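Local coordinates for protein aldehyde dehydrogenase (Anabaena variabilis, PDB 4H7N) that belongs to the aldehyde dehydrogenase family and probably oxidises aldehydes to carboxylic acids with NAD+ as the electron acceptor, at residues P348-N353 / P368-M373; W136-T141 / G263-S268. All blocks are in the same frame, centred on the assembly; numbering follows the deposited sequence.

Interaction 1 (P348-N353 / P368-M373)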
ATOM      1  N   PRO A 348     -38.032   4.778  -4.518  1.00 31.90           N
ATOM      2  CA  PRO A 348     -37.402   5.911  -3.829  1.00 30.90           C
ATOM      3  C   PRO A 348     -38.192   6.307  -2.585  1.00 31.10           C
ATOM      4  O   PRO A 348     -39.397   6.470  -2.637  1.00 30.79           O
ATOM      5  CB  PRO A 348     -37.446   7.015  -4.889  1.00 31.93           C
ATOM      6  CG  PRO A 348     -37.354   6.273  -6.182  1.00 31.60           C
ATOM      7  CD  PRO A 348     -38.209   5.051  -5.960  1.00 32.27           C
ATOM      8  N   THR A 349     -37.509   6.359  -1.460  1.00 29.34           N
ATOM      9  CA  THR A 349     -38.138   6.490  -0.170  1.00 29.74           C
ATOM     10  C   THR A 349     -37.550   7.665   0.571  1.00 31.22           C
ATOM     11  O   THR A 349     -36.346   7.675   0.829  1.00 30.49           O
ATOM     12  CB  THR A 349     -37.904   5.210   0.619  1.00 29.70           C
ATOM     13  OG1 THR A 349     -38.486   4.110  -0.093  1.00 29.78           O
ATOM     14  CG2 THR A 349     -38.468   5.270   1.994  1.00 29.78           C
ATOM     15  N   VAL A 350     -38.383   8.673   0.881  1.00 30.43           N
ATOM     16  CA  VAL A 350     -37.973   9.813   1.730  1.00 29.79           C
ATOM     17  C   VAL A 350     -38.550   9.608   3.124  1.00 31.60           C
ATOM     18  O   VAL A 350     -39.762   9.416   3.263  1.00 32.54           O
ATOM     19  CB  VAL A 350     -38.461  11.158   1.169  1.00 31.30           C
ATOM     20  CG1 VAL A 350     -38.051  12.319   2.071  1.00 31.73           C
ATOM     21  CG2 VAL A 350     -37.933  11.355  -0.243  1.00 31.56           C
HETATM   22  N   MSE A 351     -37.691   9.688   4.140  1.00 31.50           N
HETATM   23  CA  MSE A 351     -38.109   9.592   5.526  1.00 34.44           C
HETATM   24  C   MSE A 351     -37.578  10.735   6.344  1.00 34.51           C
HETATM   25  O   MSE A 351     -36.453  11.203   6.146  1.00 34.05           O
HETATM   26  CB  MSE A 351     -37.543   8.366   6.204  1.00 35.98           C
HETATM   27  CG  MSE A 351     -37.417   7.123   5.369  1.00 39.76           C
HETATM   28 SE   MSE A 351     -36.717   5.621   6.506  0.85 48.57          SE
HETATM   29  CE  MSE A 351     -35.650   6.542   7.756  1.00 40.93           C
ATOM     30  N   THR A 352     -38.356  11.150   7.327  1.00 34.97           N
ATOM     31  CA  THR A 352     -37.945  12.197   8.275  1.00 34.43           C
ATOM     32  C   THR A 352     -38.228  11.686   9.707  1.00 34.74           C
ATOM     33  O   THR A 352     -38.663  10.539   9.905  1.00 34.00           O
ATOM     34  CB  THR A 352     -38.645  13.565   8.011  1.00 36.16           C
ATOM     35  OG1 THR A 352     -40.048  13.457   8.247  1.00 34.22           O
ATOM     36  CG2 THR A 352     -38.415  14.087   6.553  1.00 36.26           C
ATOM     37  N   ASN A 353     -37.990  12.553  10.681  1.00 34.73           N
ATOM     38  CA  ASN A 353     -37.949  12.169  12.086  1.00 37.27           C
ATOM     39  C   ASN A 353     -36.983  11.007  12.295  1.00 36.54           C
ATOM     40  O   ASN A 353     -37.334  10.004  12.877  1.00 36.88           O
ATOM     41  CB  ASN A 353     -39.333  11.784  12.546  1.00 40.27           C
ATOM     42  CG  ASN A 353     -39.534  12.026  14.025  1.00 43.12           C
ATOM     43  OD1 ASN A 353     -39.269  13.117  14.521  1.00 43.46           O
ATOM     44  ND2 ASN A 353     -40.009  11.006  14.741  1.00 45.05           N
ATOM     45  N   PRO A 368     -32.674   2.514  -2.043  1.00 28.51           N
ATOM     46  CA  PRO A 368     -32.995   3.853  -2.542  1.00 28.69           C
ATOM     47  C   PRO A 368     -33.654   4.702  -1.447  1.00 29.70           C
ATOM     48  O   PRO A 368     -34.740   5.268  -1.637  1.00 31.97           O
ATOM     49  CB  PRO A 368     -33.969   3.553  -3.678  1.00 28.21           C
ATOM     50  CG  PRO A 368     -34.746   2.374  -3.173  1.00 29.77           C
ATOM     51  CD  PRO A 368     -33.753   1.561  -2.340  1.00 29.02           C
ATOM     52  N   ILE A 369     -32.984   4.796  -0.318  1.00 28.97           N
ATOM     53  CA  ILE A 369     -33.567   5.404   0.880  1.00 31.29           C
ATOM     54  C   ILE A 369     -32.920   6.749   1.172  1.00 30.68           C
ATOM     55  O   ILE A 369     -31.712   6.875   1.107  1.00 29.88           O
ATOM     56  CB  ILE A 369     -33.349   4.529   2.111  1.00 29.85           C
ATOM     57  CG1 ILE A 369     -33.746   3.093   1.813  1.00 31.15           C
ATOM     58  CG2 ILE A 369     -34.177   5.047   3.277  1.00 32.94           C
ATOM     59  CD1 ILE A 369     -35.132   2.923   1.214  1.00 32.81           C
HETATM   60  N   MSE A 370     -33.746   7.736   1.518  1.00 29.81           N
HETATM   61  CA  MSE A 370     -33.290   9.094   1.725  1.00 29.02           C
HETATM   62  C   MSE A 370     -33.804   9.510   3.080  1.00 30.73           C
HETATM   63  O   MSE A 370     -34.926  10.033   3.179  1.00 31.00           O
HETATM   64  CB  MSE A 370     -33.853   9.972   0.621  1.00 27.57           C
HETATM   65  CG  MSE A 370     -33.139   9.735  -0.699  1.00 26.92           C
HETATM   66 SE   MSE A 370     -34.032  10.588  -2.223  0.85 30.23          SE
HETATM   67  CE  MSE A 370     -35.561   9.396  -2.437  1.00 29.56           C
ATOM     68  N   PRO A 371     -33.055   9.215   4.139  1.00 28.74           N
ATOM     69  CA  PRO A 371     -33.383   9.759   5.461  1.00 29.05           C
ATOM     70  C   PRO A 371     -32.838  11.172   5.606  1.00 28.21           C
ATOM     71  O   PRO A 371     -31.631  11.395   5.411  1.00 27.62           O
ATOM     72  CB  PRO A 371     -32.656   8.791   6.427  1.00 30.16           C
ATOM     73  CG  PRO A 371     -31.537   8.202   5.628  1.00 28.77           C
ATOM     74  CD  PRO A 371     -31.800   8.449   4.162  1.00 29.48           C
ATOM     75  N   VAL A 372     -33.691  12.106   5.988  1.00 28.43           N
ATOM     76  CA  VAL A 372     -33.337  13.514   6.046  1.00 28.97           C
ATOM     77  C   VAL A 372     -33.439  14.079   7.450  1.00 28.83           C
ATOM     78  O   VAL A 372     -34.485  14.035   8.023  1.00 29.05           O
ATOM     79  CB  VAL A 372     -34.267  14.324   5.116  1.00 30.07           C
ATOM     80  CG1 VAL A 372     -33.791  15.759   5.006  1.00 31.97           C
ATOM     81  CG2 VAL A 372     -34.254  13.686   3.732  1.00 30.04           C
HETATM   82  N   MSE A 373     -32.357  14.638   7.969  1.00 29.02           N
HETATM   83  CA  MSE A 373     -32.314  15.192   9.333  1.00 31.26           C
HETATM   84  C   MSE A 373     -32.001  16.669   9.305  1.00 30.88           C
HETATM   85  O   MSE A 373     -31.105  17.056   8.600  1.00 31.41           O
HETATM   86  CB  MSE A 373     -31.105  14.586  10.060  1.00 32.23           C
HETATM   87  CG  MSE A 373     -31.507  13.542  11.063  1.00 36.05           C
HETATM   88 SE   MSE A 373     -29.937  12.950  12.086  0.85 35.74          SE
HETATM   89  CE  MSE A 373     -30.106  13.916  13.777  1.00 37.98           C
TER
HETATM   90  O   HOH W   1     -35.766  14.195  10.424  1.00 35.37           O
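Thr349 O takes the amide of Met370, N to O 2.7 Å; the CA-H of Ile369 approaches the same oxygen at 3.6 Å from CA. Thr349 N in turn donates to Pro368 O. Further along, Met351 N donates to Met370 O, and its carbonyl receives Val372 N. Thr349 and Met351 each bond the two residues flanking their own partner, Ile369 or Pro371, the pattern of a parallel pair within the mixed sheet of the cysteine-bearing catalytic domain. The connection between them contains no helix, and its Val360 packs against Met351 and Ile369. On that face Ile369 CG1 lies beside its backbone N (chi1 -49°), and the chain folds back to set CD1 3.6 Å from Thr349 CB, while CG2 meets the selenium of selenomethionine Met351 at 4.1 Å. An alanine in place of Ile369 would probably leave a gap beside Thr349 and give the Met351 side chain more freedom to turn. A proline fits at 371 as far as this pair is concerned, since its nitrogen makes no bond to strand 349-352; its CB touches Met351 CE. On the opposite face the flexible Met370 chain bends to bring CE within 3.8 Å of Val350 CG2, under helices 247-259 and 279-292. Where the pairing ends, a water donates to Val372 O and weakly accepts from Asn353 N.

Interaction 2 (W136-T141 / G263-S268)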
ATOM      1  N   TRP A 136     -21.680  -7.510  -7.239  1.00 26.40           N
ATOM      2  CA  TRP A 136     -22.808  -7.700  -8.161  1.00 25.07           C
ATOM      3  C   TRP A 136     -23.538  -6.416  -8.598  1.00 25.08           C
ATOM      4  O   TRP A 136     -24.371  -6.485  -9.494  1.00 24.13           O
ATOM      5  CB  TRP A 136     -23.830  -8.678  -7.548  1.00 25.13           C
ATOM      6  CG  TRP A 136     -24.194  -8.382  -6.156  1.00 24.32           C
ATOM      7  CD1 TRP A 136     -23.700  -8.967  -5.038  1.00 25.26           C
ATOM      8  CD2 TRP A 136     -25.120  -7.388  -5.721  1.00 24.75           C
ATOM      9  NE1 TRP A 136     -24.260  -8.404  -3.934  1.00 26.00           N
ATOM     10  CE2 TRP A 136     -25.134  -7.417  -4.329  1.00 25.35           C
ATOM     11  CE3 TRP A 136     -25.939  -6.461  -6.389  1.00 25.34           C
ATOM     12  CZ2 TRP A 136     -25.949  -6.579  -3.570  1.00 26.23           C
ATOM     13  CZ3 TRP A 136     -26.754  -5.623  -5.629  1.00 25.62           C
ATOM     14  CH2 TRP A 136     -26.762  -5.695  -4.234  1.00 26.53           C
ATOM     15  N   ASN A 137     -23.259  -5.253  -8.001  1.00 23.42           N
ATOM     16  CA  ASN A 137     -24.094  -4.071  -8.231  1.00 24.20           C
ATOM     17  C   ASN A 137     -23.840  -3.264  -9.529  1.00 25.20           C
ATOM     18  O   ASN A 137     -24.796  -2.759 -10.158  1.00 25.68           O
ATOM     19  CB  ASN A 137     -24.095  -3.173  -7.026  1.00 24.26           C
ATOM     20  CG  ASN A 137     -22.724  -2.641  -6.732  1.00 26.54           C
ATOM     21  OD1 ASN A 137     -21.788  -3.411  -6.535  1.00 27.98           O
ATOM     22  ND2 ASN A 137     -22.578  -1.343  -6.758  1.00 28.56           N
ATOM     23  N   PHE A 138     -22.586  -3.243  -9.962  1.00 25.06           N
ATOM     24  CA  PHE A 138     -22.190  -2.776 -11.278  1.00 26.28           C
ATOM     25  C   PHE A 138     -21.231  -3.842 -11.771  1.00 25.87           C
ATOM     26  O   PHE A 138     -20.011  -3.718 -11.692  1.00 26.59           O
ATOM     27  CB  PHE A 138     -21.498  -1.408 -11.241  1.00 27.43           C
ATOM     28  CG  PHE A 138     -22.376  -0.257 -10.795  1.00 26.69           C
ATOM     29  CD1 PHE A 138     -23.237   0.359 -11.673  1.00 27.44           C
ATOM     30  CD2 PHE A 138     -22.224   0.304  -9.513  1.00 27.57           C
ATOM     31  CE1 PHE A 138     -24.004   1.437 -11.281  1.00 26.67           C
ATOM     32  CE2 PHE A 138     -22.986   1.399  -9.128  1.00 27.83           C
ATOM     33  CZ  PHE A 138     -23.882   1.954 -10.020  1.00 26.33           C
ATOM     34  N   PRO A 139     -21.777  -4.937 -12.211  1.00 26.03           N
ATOM     35  CA  PRO A 139     -20.944  -6.107 -12.412  1.00 26.05           C
ATOM     36  C   PRO A 139     -19.841  -5.883 -13.444  1.00 25.28           C
ATOM     37  O   PRO A 139     -18.717  -6.329 -13.222  1.00 24.29           O
ATOM     38  CB  PRO A 139     -21.905  -7.177 -12.901  1.00 26.50           C
ATOM     39  CG  PRO A 139     -23.219  -6.571 -12.949  1.00 27.96           C
ATOM     40  CD  PRO A 139     -23.174  -5.128 -12.597  1.00 26.81           C
ATOM     41  N   LEU A 140     -20.154  -5.189 -14.541  1.00 24.16           N
ATOM     42  CA  LEU A 140     -19.178  -4.980 -15.583  1.00 25.00           C
ATOM     43  C   LEU A 140     -18.142  -3.988 -15.139  1.00 24.10           C
ATOM     44  O   LEU A 140     -16.936  -4.307 -15.095  1.00 24.23           O
ATOM     45  CB  LEU A 140     -19.834  -4.537 -16.895  1.00 25.76           C
ATOM     46  CG  LEU A 140     -18.855  -4.161 -17.983  1.00 28.11           C
ATOM     47  CD1 LEU A 140     -18.085  -5.383 -18.453  1.00 27.04           C
ATOM     48  CD2 LEU A 140     -19.558  -3.471 -19.158  1.00 28.49           C
ATOM     49  N   THR A 141     -18.561  -2.804 -14.730  1.00 25.48           N
ATOM     50  CA  THR A 141     -17.549  -1.769 -14.481  1.00 24.83           C
ATOM     51  C   THR A 141     -16.671  -2.137 -13.296  1.00 25.87           C
ATOM     52  O   THR A 141     -15.456  -1.883 -13.336  1.00 24.04           O
ATOM     53  CB  THR A 141     -18.129  -0.368 -14.304  1.00 29.13           C
ATOM     54  OG1 THR A 141     -19.221  -0.453 -13.430  1.00 30.69           O
ATOM     55  CG2 THR A 141     -18.690   0.201 -15.644  1.00 31.21           C
ATOM     56  N   GLY A 263     -29.995   2.688  -5.599  1.00 25.41           N
ATOM     57  CA  GLY A 263     -29.201   2.908  -4.385  1.00 24.32           C
ATOM     58  C   GLY A 263     -28.162   1.853  -4.084  1.00 23.28           C
ATOM     59  O   GLY A 263     -27.520   1.911  -3.040  1.00 23.01           O
ATOM     60  N   GLN A 264     -27.945   0.937  -5.028  1.00 23.11           N
ATOM     61  CA  GLN A 264     -27.049  -0.200  -4.864  1.00 23.48           C
ATOM     62  C   GLN A 264     -25.660   0.216  -5.339  1.00 23.99           C
ATOM     63  O   GLN A 264     -25.241  -0.101  -6.444  1.00 21.03           O
ATOM     64  CB  GLN A 264     -27.570  -1.418  -5.666  1.00 23.85           C
ATOM     65  CG  GLN A 264     -28.958  -1.841  -5.219  1.00 25.41           C
ATOM     66  CD  GLN A 264     -29.607  -2.832  -6.157  1.00 27.06           C
ATOM     67  OE1 GLN A 264     -29.816  -3.994  -5.793  1.00 26.04           O
ATOM     68  NE2 GLN A 264     -29.950  -2.378  -7.386  1.00 28.53           N
ATOM     69  N   SER A 265     -24.947   0.928  -4.460  1.00 23.40           N
ATOM     70  CA  SER A 265     -23.695   1.529  -4.801  1.00 23.92           C
ATOM     71  C   SER A 265     -23.005   1.956  -3.520  1.00 27.20           C
ATOM     72  O   SER A 265     -23.632   2.576  -2.643  1.00 25.10           O
ATOM     73  CB  SER A 265     -23.882   2.729  -5.686  1.00 23.54           C
ATOM     74  OG  SER A 265     -22.688   3.349  -5.982  1.00 23.58           O
ATOM     75  N   CYS A 266     -21.691   1.696  -3.485  1.00 29.24           N
ATOM     76  CA  CYS A 266     -20.773   2.203  -2.427  1.00 32.43           C
ATOM     77  C   CYS A 266     -20.881   3.738  -2.305  1.00 28.51           C
ATOM     78  O   CYS A 266     -20.732   4.283  -1.218  1.00 28.10           O
ATOM     79  CB  CYS A 266     -19.304   1.795  -2.770  1.00 34.51           C
ATOM     80  SG  CYS A 266     -19.100   0.001  -2.629  1.00 54.52           S
ATOM     81  N   LEU A 267     -21.162   4.388  -3.432  1.00 27.16           N
ATOM     82  CA  LEU A 267     -21.168   5.870  -3.595  1.00 27.97           C
ATOM     83  C   LEU A 267     -22.533   6.510  -3.485  1.00 24.88           C
ATOM     84  O   LEU A 267     -22.711   7.710  -3.745  1.00 23.14           O
ATOM     85  CB  LEU A 267     -20.634   6.242  -5.002  1.00 31.82           C
ATOM     86  CG  LEU A 267     -19.307   5.598  -5.315  1.00 35.85           C
ATOM     87  CD1 LEU A 267     -18.919   5.811  -6.770  1.00 39.51           C
ATOM     88  CD2 LEU A 267     -18.269   6.119  -4.365  1.00 37.19           C
ATOM     89  N   SER A 268     -23.511   5.729  -3.090  1.00 25.51           N
ATOM     90  CA  SER A 268     -24.839   6.226  -2.948  1.00 25.36           C
ATOM     91  C   SER A 268     -24.852   7.190  -1.752  1.00 24.57           C
ATOM     92  O   SER A 268     -24.271   6.877  -0.696  1.00 23.92           O
ATOM     93  CB  SER A 268     -25.809   5.052  -2.628  1.00 25.85           C
ATOM     94  OG  SER A 268     -27.104   5.527  -2.817  1.00 30.14           O
TER
HETATM   95  O   HOH W   2     -20.424   0.399  -5.836  1.00 37.42           O
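Asn137 reaches across to the backbone of Gln264, and its side chain can be followed outward one atom at a time. CB lies 4.1 Å from Gln264 CB and only 3.3 Å from Gln264 O, so the contact begins at the root of the side chain. CG sits between the backbone N and the carbonyl carbon (chi1 63°), which carries the amide back over the same carbonyl. At the tip, ND2 donates to Gln264 O at 3.0 Å, with 151° at the hydrogen, from 41° above the carbonyl plane. That oxygen also accepts from Asn261 ND2, so two side-chain amides grip it. ND2 gives a second bond, to a water 2.9 Å away, and the backbone N of Cys266 donates to this water as well. An asparagine suits the place because one short, flat amide offers two N-H groups and can serve both acceptors.

The neighbouring rings flank this bond. Trp136 presents the CZ3 edge of its indole to Gln264 OE1 at 3.5 Å, a polarised C-H meeting an oxygen that takes its hydrogen bond from Ile309 N. Phe138 likewise turns its edge to Ser265, CE2 lying 3.7 Å from OG. Ser265 OG accepts from Leu267 N at 3.1 Å, forming an ST turn that pins the type I turn running from Ser265 to Ser268. This turn carries Cys266, placed as the nucleophilic cysteine of aldehyde dehydrogenases is, with the side chain of Glu232, the predicted active-site residue, about 9 Å from that of Ser265. Two N-H donors converging on one water, from Asn137 and Cys266, are consistent with the family's oxyanion hole.

From the N terminus, interaction 2 comes first: residues 136-141 lead from the loop after strand 118-134 into the first turn of helix 139-144, and their contact with 263-268 closes a loop of 121 residues that takes in parallel strands of the eight-stranded sheet, strand 237-241 and helix 247-259. Only after it has closed does interaction 1 open, so the two are in series, neither nested nor crossed. Interaction 1 closes just 14 residues, within the seven-stranded sheet. Strand 269-275 joins them: it starts directly after 263-268 and pairs with strand 369-375. The centres lie 20 Å apart, with nearest atoms about 4 Å from each other. Interaction 2 ties the two sheet systems together; interaction 1 stays inside one.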